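Local coordinates for magnetosome membrane protein MamB, putative Co/Zn/Cd cation transporter. Cation diffusion facilitator family (Desulfamplus magnetovallimortis, PDB 6QFJ) that probably moves metal cations across the magnetosome membrane as a cation diffusion facilitator, the chain here being only its C-terminal domain, at residues E8-V13 / K64-R69; S21-I26 / I39-P44; V34-I39 / K70-V75. One frame throughout, in Å; residues are numbered along the deposited sequence.

How the contacts relate
The three contacts join the main elements of the small alpha-beta-beta-alpha-beta C-terminal domain. Contacts 2 and 3 are successive pairings of one mixed sheet: strand 34-43 runs antiparallel to 22-31 and parallel to 71-79, and Ile39 belongs to both, with centres about 15 Å apart. Contact 1 closes helices 2-15 and 49-66 over one face of that sheet, its centre about 11 Å from that of contact 3. Ile10 links all three, its CD1 lying 3.6 Å from Phe37 CE2 and its CG2 4.1 Å from Ile39 CD1. A polar tie joins contacts 1 and 3, Lys64 NZ lying 3.0 Å from Ser71 OG in a probable hydrogen bond.

Contact 1 of 3, residues E8-V13 / K64-R69; sequences EAIANV and KEIVDR
Ala9 offers its methyl group to both branches of Ile66: CB lies 4.1 Å from Ile66 CD1, which the extended outer torsion of Ile66 (chi2 -164°) places there, and 4.1 Å from Ile66 CG2. Its backbone oxygen is nearby as well, Ala9 O standing 3.9 Å from Ile66 CD1, but that oxygen already accepts the helical bond from Val13 N, and the isoleucine methyl simply packs beside it. One residue further on, Ile10 touches Ile66 and Val67. Its CG1 lies 4.3 Å from Ile66 CD1, while its own CD1 extends to Val67 CG2 at 4.4 Å. Ile10 and Ile66 have the closest pair of CA atoms, 7.2 Å apart. Here helix 2-15 meets the C-terminal end of helix 49-66, both lying over one face of the three-stranded sheet in an alpha-beta-beta-alpha-beta fold consistent with the C-terminal dimerisation domain of cation diffusion facilitators; Val67 is the first residue to leave helical geometry. Ile10 and Val67 both continue onto Phe37 of strand 34-43, which carries the apolar layer down to the sheet. A turn later along the helix, Val13 brings CG2 to 3.9 Å from Ile66 CD1, the two side chains sliding past each other in opposite directions, and Val13 packs in addition on Ile62 of the same opposing helix.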
loop_
_atom_site.group_PDB
_atom_site.type_symbol
_atom_site.label_atom_id
_atom_site.label_comp_id
_atom_site.label_asym_id
_atom_site.label_seq_id
_atom_site.Cartn_x
_atom_site.Cartn_y
_atom_site.Cartn_z
ATOM N N GLU A 8 8.874 -3.501 -5.667
ATOM C CA GLU A 8 9.750 -2.377 -5.834
ATOM C C GLU A 8 9.074 -1.192 -6.512
ATOM O O GLU A 8 9.256 -0.052 -6.092
ATOM C CB GLU A 8 10.944 -2.787 -6.669
ATOM C CG GLU A 8 11.836 -1.626 -6.982
ATOM C CD GLU A 8 13.064 -1.920 -7.857
ATOM O OE1 GLU A 8 13.871 -0.990 -8.016
ATOM O OE2 GLU A 8 13.235 -3.037 -8.383
ATOM N N ALA A 9 8.261 -1.450 -7.551
ATOM C CA ALA A 9 7.610 -0.377 -8.206
ATOM C C ALA A 9 6.505 0.208 -7.274
ATOM O O ALA A 9 6.286 1.410 -7.219
ATOM C CB ALA A 9 7.037 -0.852 -9.548
ATOM N N ILE A 10 5.754 -0.665 -6.632
ATOM C CA ILE A 10 4.748 -0.238 -5.654
ATOM C C ILE A 10 5.372 0.656 -4.561
ATOM O O ILE A 10 4.922 1.763 -4.337
ATOM C CB ILE A 10 3.980 -1.432 -5.038
ATOM C CG1 ILE A 10 3.134 -2.112 -6.073
ATOM C CG2 ILE A 10 3.042 -0.963 -3.920
ATOM C CD1 ILE A 10 2.635 -3.479 -5.647
ATOM N N ALA A 11 6.492 0.242 -3.995
ATOM C CA ALA A 11 7.188 1.040 -2.988
ATOM C C ALA A 11 7.645 2.343 -3.550
ATOM O O ALA A 11 7.509 3.344 -2.882
ATOM C CB ALA A 11 8.409 0.294 -2.414
ATOM N N ASN A 12 8.121 2.348 -4.796
ATOM C CA ASN A 12 8.579 3.591 -5.402
ATOM C C ASN A 12 7.417 4.567 -5.491
ATOM O O ASN A 12 7.556 5.729 -5.169
ATOM C CB ASN A 12 9.145 3.385 -6.814
ATOM C CG ASN A 12 10.562 2.846 -6.811
ATOM O OD1 ASN A 12 11.205 2.943 -5.806
ATOM N ND2 ASN A 12 11.038 2.217 -7.902
ATOM N N VAL A 13 6.234 4.083 -5.848
ATOM C CA VAL A 13 5.089 4.995 -5.969
ATOM C C VAL A 13 4.663 5.513 -4.639
ATOM O O VAL A 13 4.439 6.748 -4.433
ATOM C CB VAL A 13 3.937 4.367 -6.725
ATOM C CG1 VAL A 13 2.749 5.346 -6.772
ATOM C CG2 VAL A 13 4.387 4.017 -8.139
ATOM N N LYS A 64 -3.521 -2.016 -8.625
ATOM C CA LYS A 64 -4.211 -2.478 -9.812
ATOM C C LYS A 64 -3.575 -1.950 -11.107
ATOM O O LYS A 64 -3.563 -2.630 -12.127
ATOM C CB LYS A 64 -5.661 -1.990 -9.787
ATOM C CG LYS A 64 -6.456 -2.453 -8.618
ATOM C CD LYS A 64 -6.430 -3.934 -8.526
ATOM C CE LYS A 64 -7.535 -4.387 -7.599
ATOM N NZ LYS A 64 -7.384 -5.837 -7.315
ATOM N N GLU A 65 -3.067 -0.733 -11.078
ATOM C CA GLU A 65 -2.425 -0.220 -12.238
ATOM C C GLU A 65 -1.087 -0.879 -12.495
ATOM O O GLU A 65 -0.736 -1.160 -13.637
ATOM C CB GLU A 65 -2.227 1.303 -12.186
ATOM C CG GLU A 65 -1.556 1.835 -13.463
ATOM C CD GLU A 65 -1.456 3.372 -13.488
ATOM O OE1 GLU A 65 -2.240 4.039 -12.799
ATOM O OE2 GLU A 65 -0.607 3.932 -14.247
ATOM N N ILE A 66 -0.305 -1.095 -11.463
ATOM C CA ILE A 66 1.048 -1.676 -11.663
ATOM C C ILE A 66 1.060 -3.152 -11.975
ATOM O O ILE A 66 1.830 -3.604 -12.807
ATOM C CB ILE A 66 1.906 -1.386 -10.429
ATOM C CG1 ILE A 66 2.103 0.096 -10.366
ATOM C CG2 ILE A 66 3.246 -2.123 -10.484
ATOM C CD1 ILE A 66 3.197 0.540 -9.468
ATOM N N VAL A 67 0.232 -3.920 -11.298
ATOM C CA VAL A 67 0.172 -5.363 -11.477
ATOM C C VAL A 67 -0.851 -5.735 -12.547
ATOM O O VAL A 67 -2.047 -5.498 -12.383
ATOM C CB VAL A 67 -0.221 -5.992 -10.104
ATOM C CG1 VAL A 67 -0.220 -7.470 -10.179
ATOM C CG2 VAL A 67 0.700 -5.530 -8.989
ATOM N N ASP A 68 -0.388 -6.396 -13.591
ATOM C CA ASP A 68 -1.224 -6.749 -14.726
ATOM C C ASP A 68 -2.249 -7.837 -14.341
ATOM O O ASP A 68 -3.442 -7.774 -14.685
ATOM C CB ASP A 68 -0.348 -7.295 -15.860
ATOM C CG ASP A 68 1.051 -6.633 -15.921
ATOM O OD1 ASP A 68 1.855 -6.837 -14.969
ATOM O OD2 ASP A 68 1.343 -5.921 -16.911
ATOM N N ARG A 69 -1.775 -8.811 -13.590
ATOM C CA ARG A 69 -2.600 -9.939 -13.171
ATOM C C ARG A 69 -3.598 -9.597 -12.078
ATOM O O ARG A 69 -3.524 -8.547 -11.417
ATOM C CB ARG A 69 -1.702 -11.040 -12.608
ATOM C CG ARG A 69 -0.224 -10.706 -12.766
ATOM C CD ARG A 69 0.705 -11.917 -12.552
ATOM N NE ARG A 69 0.111 -12.959 -11.752
ATOM C CZ ARG A 69 0.817 -13.900 -11.159
ATOM N NH1 ARG A 69 0.184 -14.803 -10.425
ATOM N NH2 ARG A 69 2.138 -13.925 -11.263
#

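Contact 2 of 3, residues S21-I26 / I39-P44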
loop_
_atom_site.group_PDB
_atom_site.type_symbol
_atom_site.label_atom_id
_atom_site.label_comp_id
_atom_site.label_asym_id
_atom_site.label_seq_id
_atom_site.Cartn_x
_atom_site.Cartn_y
_atom_site.Cartn_z
ATOM N N SER A 21 2.631 8.974 4.877
ATOM C CA SER A 21 3.886 9.435 5.548
ATOM C C SER A 21 5.047 8.499 5.266
ATOM O O SER A 21 6.152 8.900 5.049
ATOM C CB SER A 21 3.657 9.542 7.079
ATOM O OG SER A 21 2.430 10.242 7.309
ATOM N N ASP A 22 4.794 7.222 5.244
ATOM C CA ASP A 22 5.866 6.212 5.017
ATOM C C ASP A 22 5.223 4.844 4.804
ATOM O O ASP A 22 4.061 4.627 5.175
ATOM C CB ASP A 22 6.764 6.079 6.287
ATOM C CG ASP A 22 7.946 7.018 6.259
ATOM O OD1 ASP A 22 8.636 7.113 5.239
ATOM O OD2 ASP A 22 8.202 7.714 7.267
ATOM N N VAL A 23 5.984 3.948 4.220
ATOM C CA VAL A 23 5.600 2.562 4.040
ATOM C C VAL A 23 6.079 1.824 5.264
ATOM O O VAL A 23 7.253 1.878 5.588
ATOM C CB VAL A 23 6.252 1.945 2.796
ATOM C CG1 VAL A 23 5.869 0.468 2.672
ATOM C CG2 VAL A 23 5.774 2.696 1.599
ATOM N N LYS A 24 5.179 1.145 5.947
ATOM C CA LYS A 24 5.570 0.326 7.076
ATOM C C LYS A 24 5.964 -1.079 6.634
ATOM O O LYS A 24 6.936 -1.626 7.112
ATOM C CB LYS A 24 4.425 0.213 8.052
ATOM C CG LYS A 24 4.696 -0.664 9.268
ATOM C CD LYS A 24 3.602 -0.285 10.214
ATOM C CE LYS A 24 3.044 -1.397 11.051
ATOM N NZ LYS A 24 3.718 -1.448 12.253
ATOM N N ASP A 25 5.205 -1.655 5.726
ATOM C CA ASP A 25 5.504 -2.989 5.216
ATOM C C ASP A 25 4.690 -3.313 4.002
ATOM O O ASP A 25 3.551 -2.855 3.848
ATOM C CB ASP A 25 5.207 -4.033 6.262
ATOM C CG ASP A 25 6.016 -5.311 6.078
ATOM O OD1 ASP A 25 7.101 -5.339 5.419
ATOM O OD2 ASP A 25 5.521 -6.332 6.599
ATOM N N ILE A 26 5.289 -4.069 3.105
ATOM C CA ILE A 26 4.605 -4.591 1.896
ATOM C C ILE A 26 4.850 -6.075 1.845
ATOM O O ILE A 26 5.997 -6.524 1.819
ATOM C CB ILE A 26 5.132 -3.989 0.616
ATOM C CG1 ILE A 26 4.934 -2.473 0.619
ATOM C CG2 ILE A 26 4.383 -4.576 -0.594
ATOM C CD1 ILE A 26 5.426 -1.741 -0.609
ATOM N N ILE A 39 -0.558 -4.380 2.522
ATOM C CA ILE A 39 0.175 -3.141 2.559
ATOM C C ILE A 39 -0.118 -2.410 3.875
ATOM O O ILE A 39 -1.305 -2.059 4.174
ATOM C CB ILE A 39 -0.206 -2.249 1.380
ATOM C CG1 ILE A 39 -0.153 -3.053 0.089
ATOM C CG2 ILE A 39 0.682 -1.009 1.348
ATOM C CD1 ILE A 39 0.943 -2.770 -0.877
ATOM N N ASP A 40 0.947 -2.175 4.654
ATOM C CA ASP A 40 0.869 -1.384 5.874
ATOM C C ASP A 40 1.527 -0.041 5.681
ATOM O O ASP A 40 2.680 0.022 5.262
ATOM C CB ASP A 40 1.519 -2.165 7.037
ATOM C CG ASP A 40 0.766 -3.438 7.369
ATOM O OD1 ASP A 40 -0.396 -3.618 6.873
ATOM O OD2 ASP A 40 1.332 -4.311 8.043
ATOM N N LEU A 41 0.814 1.026 6.019
ATOM C CA LEU A 41 1.295 2.407 5.860
ATOM C C LEU A 41 1.172 3.235 7.082
ATOM O O LEU A 41 0.275 3.034 7.887
ATOM C CB LEU A 41 0.472 3.122 4.815
ATOM C CG LEU A 41 0.358 2.354 3.478
ATOM C CD1 LEU A 41 -0.617 3.010 2.611
ATOM C CD2 LEU A 41 1.693 2.274 2.815
ATOM N N TYR A 42 2.109 4.182 7.237
ATOM C CA TYR A 42 2.021 5.226 8.225
ATOM C C TYR A 42 1.367 6.392 7.616
ATOM O O TYR A 42 1.661 6.779 6.505
ATOM C CB TYR A 42 3.462 5.664 8.720
ATOM C CG TYR A 42 4.156 4.649 9.572
ATOM C CD1 TYR A 42 3.624 4.294 10.779
ATOM C CD2 TYR A 42 5.296 3.973 9.154
ATOM C CE1 TYR A 42 4.209 3.343 11.554
ATOM C CE2 TYR A 42 5.923 3.017 9.929
ATOM C CZ TYR A 42 5.363 2.718 11.138
ATOM O OH TYR A 42 5.928 1.792 11.963
ATOM N N VAL A 43 0.462 6.996 8.353
ATOM C CA VAL A 43 -0.226 8.209 7.913
ATOM C C VAL A 43 -0.285 9.163 9.103
ATOM O O VAL A 43 -0.043 8.749 10.253
ATOM C CB VAL A 43 -1.647 7.903 7.491
ATOM C CG1 VAL A 43 -1.620 6.941 6.310
ATOM C CG2 VAL A 43 -2.407 7.259 8.641
ATOM N N PRO A 44 -0.703 10.413 8.865
ATOM C CA PRO A 44 -0.693 11.404 9.947
ATOM C C PRO A 44 -1.662 10.955 10.979
ATOM O O PRO A 44 -2.758 10.458 10.627
ATOM C CB PRO A 44 -1.131 12.706 9.265
ATOM C CG PRO A 44 -0.673 12.542 7.847
ATOM C CD PRO A 44 -0.813 11.025 7.548
#
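Two classic beta bulges mark the hairpin of strands 22-31 and 34-43: Ser21 and Asp22 both face Tyr42, and Lys24 and Asp25 both face Asp40. In the first, Tyr42 O takes a bond from Ser21 N at 2.9 Å and a weak one from Asp22 N. In the second, Asp40 O is gripped from the same face of its carbonyl plane by Lys24 N at 2.8 Å and by Asp25 N at 3.1 Å. Tyr42 N and Asp40 N donate back to Asp22 O and Asp25 O. Lys24 lies against the Tyr42 ring, its CB 4.2 Å from the centroid in an off-centre CH-pi contact 29° from the normal. CG, anti to the backbone N (chi1 178°), lies near the phenol end. The two side chains cross at about a right angle, Lys24 CD 3.6 Å from Tyr42 OH. Asp22 CB lies at the ring edge, 3.8 Å from Tyr42 CD2. An alanine in place of Tyr42 would probably cost the lysine methylenes this packing, leaving Phe78 of strand 71-79, its cation-pi partner. In the mixed sheet, Val23, Leu41, Ile26 and Ile39 occupy the helix-covered face, where Ile26 CG2 and Ile39 CD1 pack at 3.9 Å. Asp40 OD2 forms a salt bridge to Arg76, which would probably ease its repulsion from Asp25, whose OD2 lies 4.9 Å from Asp40 OD2.

Contact 3 of 3, residues V34-I39 / K70-V75; sequences VLEFEI and KSTVKV
Val34 through Ile39 run parallel to Lys70 through Val75, in register, as the two strands of a beta-alpha-beta unit whose crossover contains helix 49-66. Five backbone hydrogen bonds join them: Leu35 and Phe37 each donate to one residue of the partner strand and accept from another, and the last bond, from Ile39 N to Lys74 O, is 2.8 Å long and nearly straight at 174°. CA-H...O contacts lie between these bonds, such as Ser71 CA to Leu35 O at 3.1 Å; Ser71 CB lies 3.3 Å from the same Leu35 O. On one face of the sheet Glu36 and Thr72 lie side by side and point the same way, Glu36 CG 4.0 Å from Thr72 CG2. At the start of the pairing Val34 CG2 rests against the lysine chain, 3.9 Å from Lys70 CD. The opposite face carries Phe37, whose ring has Thr72 O in its plane at the edge, 4.0 Å from Phe37 CD1. Farther out, Met3 and Tyr6 of helix 2-15 pack on Leu35, Ala28 of strand 22-31 touches Phe37, and Val73 packs against Asn60 and Ile63 of helix 49-66. Glu38 is tied by a salt bridge to Arg29 of strand 22-31, on the far side of strand 34-43. Ser71 holds OG between its backbone N and carbonyl carbon (chi1 67°), where it is probably hydrogen-bonded to Lys64 NZ.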
loop_
_atom_site.group_PDB
_atom_site.type_symbol
_atom_site.label_atom_id
_atom_site.label_comp_id
_atom_site.label_asym_id
_atom_site.label_seq_id
_atom_site.Cartn_x
_atom_site.Cartn_y
_atom_site.Cartn_z
ATOM N N VAL A 34 -3.624 -15.588 -8.459
ATOM C CA VAL A 34 -3.955 -14.329 -7.818
ATOM C C VAL A 34 -2.793 -13.920 -6.953
ATOM O O VAL A 34 -2.346 -14.689 -6.144
ATOM C CB VAL A 34 -5.256 -14.321 -6.916
ATOM C CG1 VAL A 34 -5.497 -12.897 -6.446
ATOM C CG2 VAL A 34 -6.476 -14.779 -7.694
ATOM N N LEU A 35 -2.334 -12.686 -7.129
ATOM C CA LEU A 35 -1.409 -12.087 -6.229
ATOM C C LEU A 35 -2.114 -11.353 -5.089
ATOM O O LEU A 35 -2.896 -10.404 -5.322
ATOM C CB LEU A 35 -0.530 -11.119 -6.970
ATOM C CG LEU A 35 0.582 -11.780 -7.744
ATOM C CD1 LEU A 35 1.252 -10.721 -8.605
ATOM C CD2 LEU A 35 1.594 -12.419 -6.776
ATOM N N GLU A 36 -1.806 -11.764 -3.874
ATOM C CA GLU A 36 -2.331 -11.127 -2.664
ATOM C C GLU A 36 -1.334 -10.154 -2.061
ATOM O O GLU A 36 -0.214 -10.534 -1.724
ATOM C CB GLU A 36 -2.695 -12.163 -1.619
ATOM C CG GLU A 36 -4.025 -12.825 -1.964
ATOM C CD GLU A 36 -4.385 -14.017 -1.122
ATOM O OE1 GLU A 36 -3.531 -14.463 -0.346
ATOM O OE2 GLU A 36 -5.522 -14.493 -1.297
ATOM N N PHE A 37 -1.751 -8.919 -1.927
ATOM C CA PHE A 37 -0.885 -7.890 -1.319
ATOM C C PHE A 37 -1.440 -7.439 0.019
ATOM O O PHE A 37 -2.661 -7.247 0.165
ATOM C CB PHE A 37 -0.758 -6.691 -2.210
ATOM C CG PHE A 37 0.022 -6.959 -3.449
ATOM C CD1 PHE A 37 -0.628 -7.403 -4.605
ATOM C CD2 PHE A 37 1.363 -6.694 -3.494
ATOM C CE1 PHE A 37 0.082 -7.637 -5.732
ATOM C CE2 PHE A 37 2.079 -6.933 -4.660
ATOM C CZ PHE A 37 1.445 -7.436 -5.768
ATOM N N GLU A 38 -0.553 -7.341 1.010
ATOM C CA GLU A 38 -0.837 -6.723 2.310
ATOM C C GLU A 38 0.053 -5.546 2.439
ATOM O O GLU A 38 1.305 -5.678 2.418
ATOM C CB GLU A 38 -0.593 -7.702 3.461
ATOM C CG GLU A 38 -1.629 -8.829 3.454
ATOM C CD GLU A 38 -1.306 -9.970 4.389
ATOM O OE1 GLU A 38 -0.131 -10.295 4.589
ATOM O OE2 GLU A 38 -2.251 -10.559 4.895
ATOM N N ILE A 39 -0.558 -4.380 2.522
ATOM C CA ILE A 39 0.175 -3.141 2.559
ATOM C C ILE A 39 -0.118 -2.410 3.875
ATOM O O ILE A 39 -1.305 -2.059 4.174
ATOM C CB ILE A 39 -0.206 -2.249 1.380
ATOM C CG1 ILE A 39 -0.153 -3.053 0.089
ATOM C CG2 ILE A 39 0.682 -1.009 1.348
ATOM C CD1 ILE A 39 0.943 -2.770 -0.877
ATOM N N LYS A 70 -4.488 -10.524 -11.869
ATOM C CA LYS A 70 -5.494 -10.402 -10.846
ATOM C C LYS A 70 -4.839 -10.313 -9.464
ATOM O O LYS A 70 -3.890 -11.055 -9.157
ATOM C CB LYS A 70 -6.465 -11.591 -10.880
ATOM C CG LYS A 70 -7.599 -11.440 -9.882
ATOM C CD LYS A 70 -8.666 -12.516 -9.925
ATOM C CE LYS A 70 -9.570 -12.332 -8.716
ATOM N NZ LYS A 70 -11.011 -12.665 -8.897
ATOM N N SER A 71 -5.359 -9.410 -8.627
ATOM C CA SER A 71 -4.839 -9.160 -7.329
ATOM C C SER A 71 -5.927 -8.891 -6.312
ATOM O O SER A 71 -7.053 -8.525 -6.626
ATOM C CB SER A 71 -3.847 -8.005 -7.333
ATOM O OG SER A 71 -4.492 -6.743 -7.644
ATOM N N THR A 72 -5.545 -9.132 -5.066
ATOM C CA THR A 72 -6.289 -8.772 -3.917
ATOM C C THR A 72 -5.377 -7.855 -3.080
ATOM O O THR A 72 -4.192 -8.089 -3.002
ATOM C CB THR A 72 -6.650 -10.043 -3.116
ATOM O OG1 THR A 72 -7.962 -10.438 -3.516
ATOM C CG2 THR A 72 -6.624 -9.853 -1.671
ATOM N N VAL A 73 -5.961 -6.858 -2.445
ATOM C CA VAL A 73 -5.163 -5.841 -1.761
ATOM C C VAL A 73 -5.769 -5.585 -0.404
ATOM O O VAL A 73 -6.917 -5.178 -0.292
ATOM C CB VAL A 73 -5.095 -4.489 -2.542
ATOM C CG1 VAL A 73 -4.184 -3.510 -1.795
ATOM C CG2 VAL A 73 -4.548 -4.709 -3.917
ATOM N N LYS A 74 -5.000 -5.822 0.630
ATOM C CA LYS A 74 -5.463 -5.496 1.967
ATOM C C LYS A 74 -4.550 -4.351 2.533
ATOM O O LYS A 74 -3.325 -4.512 2.644
ATOM C CB LYS A 74 -5.411 -6.745 2.789
ATOM C CG LYS A 74 -5.410 -6.576 4.283
ATOM C CD LYS A 74 -6.793 -6.267 4.828
ATOM C CE LYS A 74 -6.729 -6.318 6.366
ATOM N NZ LYS A 74 -7.405 -5.163 6.988
ATOM N N VAL A 75 -5.155 -3.229 2.914
ATOM C CA VAL A 75 -4.366 -2.047 3.344
ATOM C C VAL A 75 -4.657 -1.779 4.814
ATOM O O VAL A 75 -5.834 -1.716 5.181
ATOM C CB VAL A 75 -4.740 -0.800 2.527
ATOM C CG1 VAL A 75 -3.866 0.422 2.861
ATOM C CG2 VAL A 75 -4.622 -1.092 1.062
#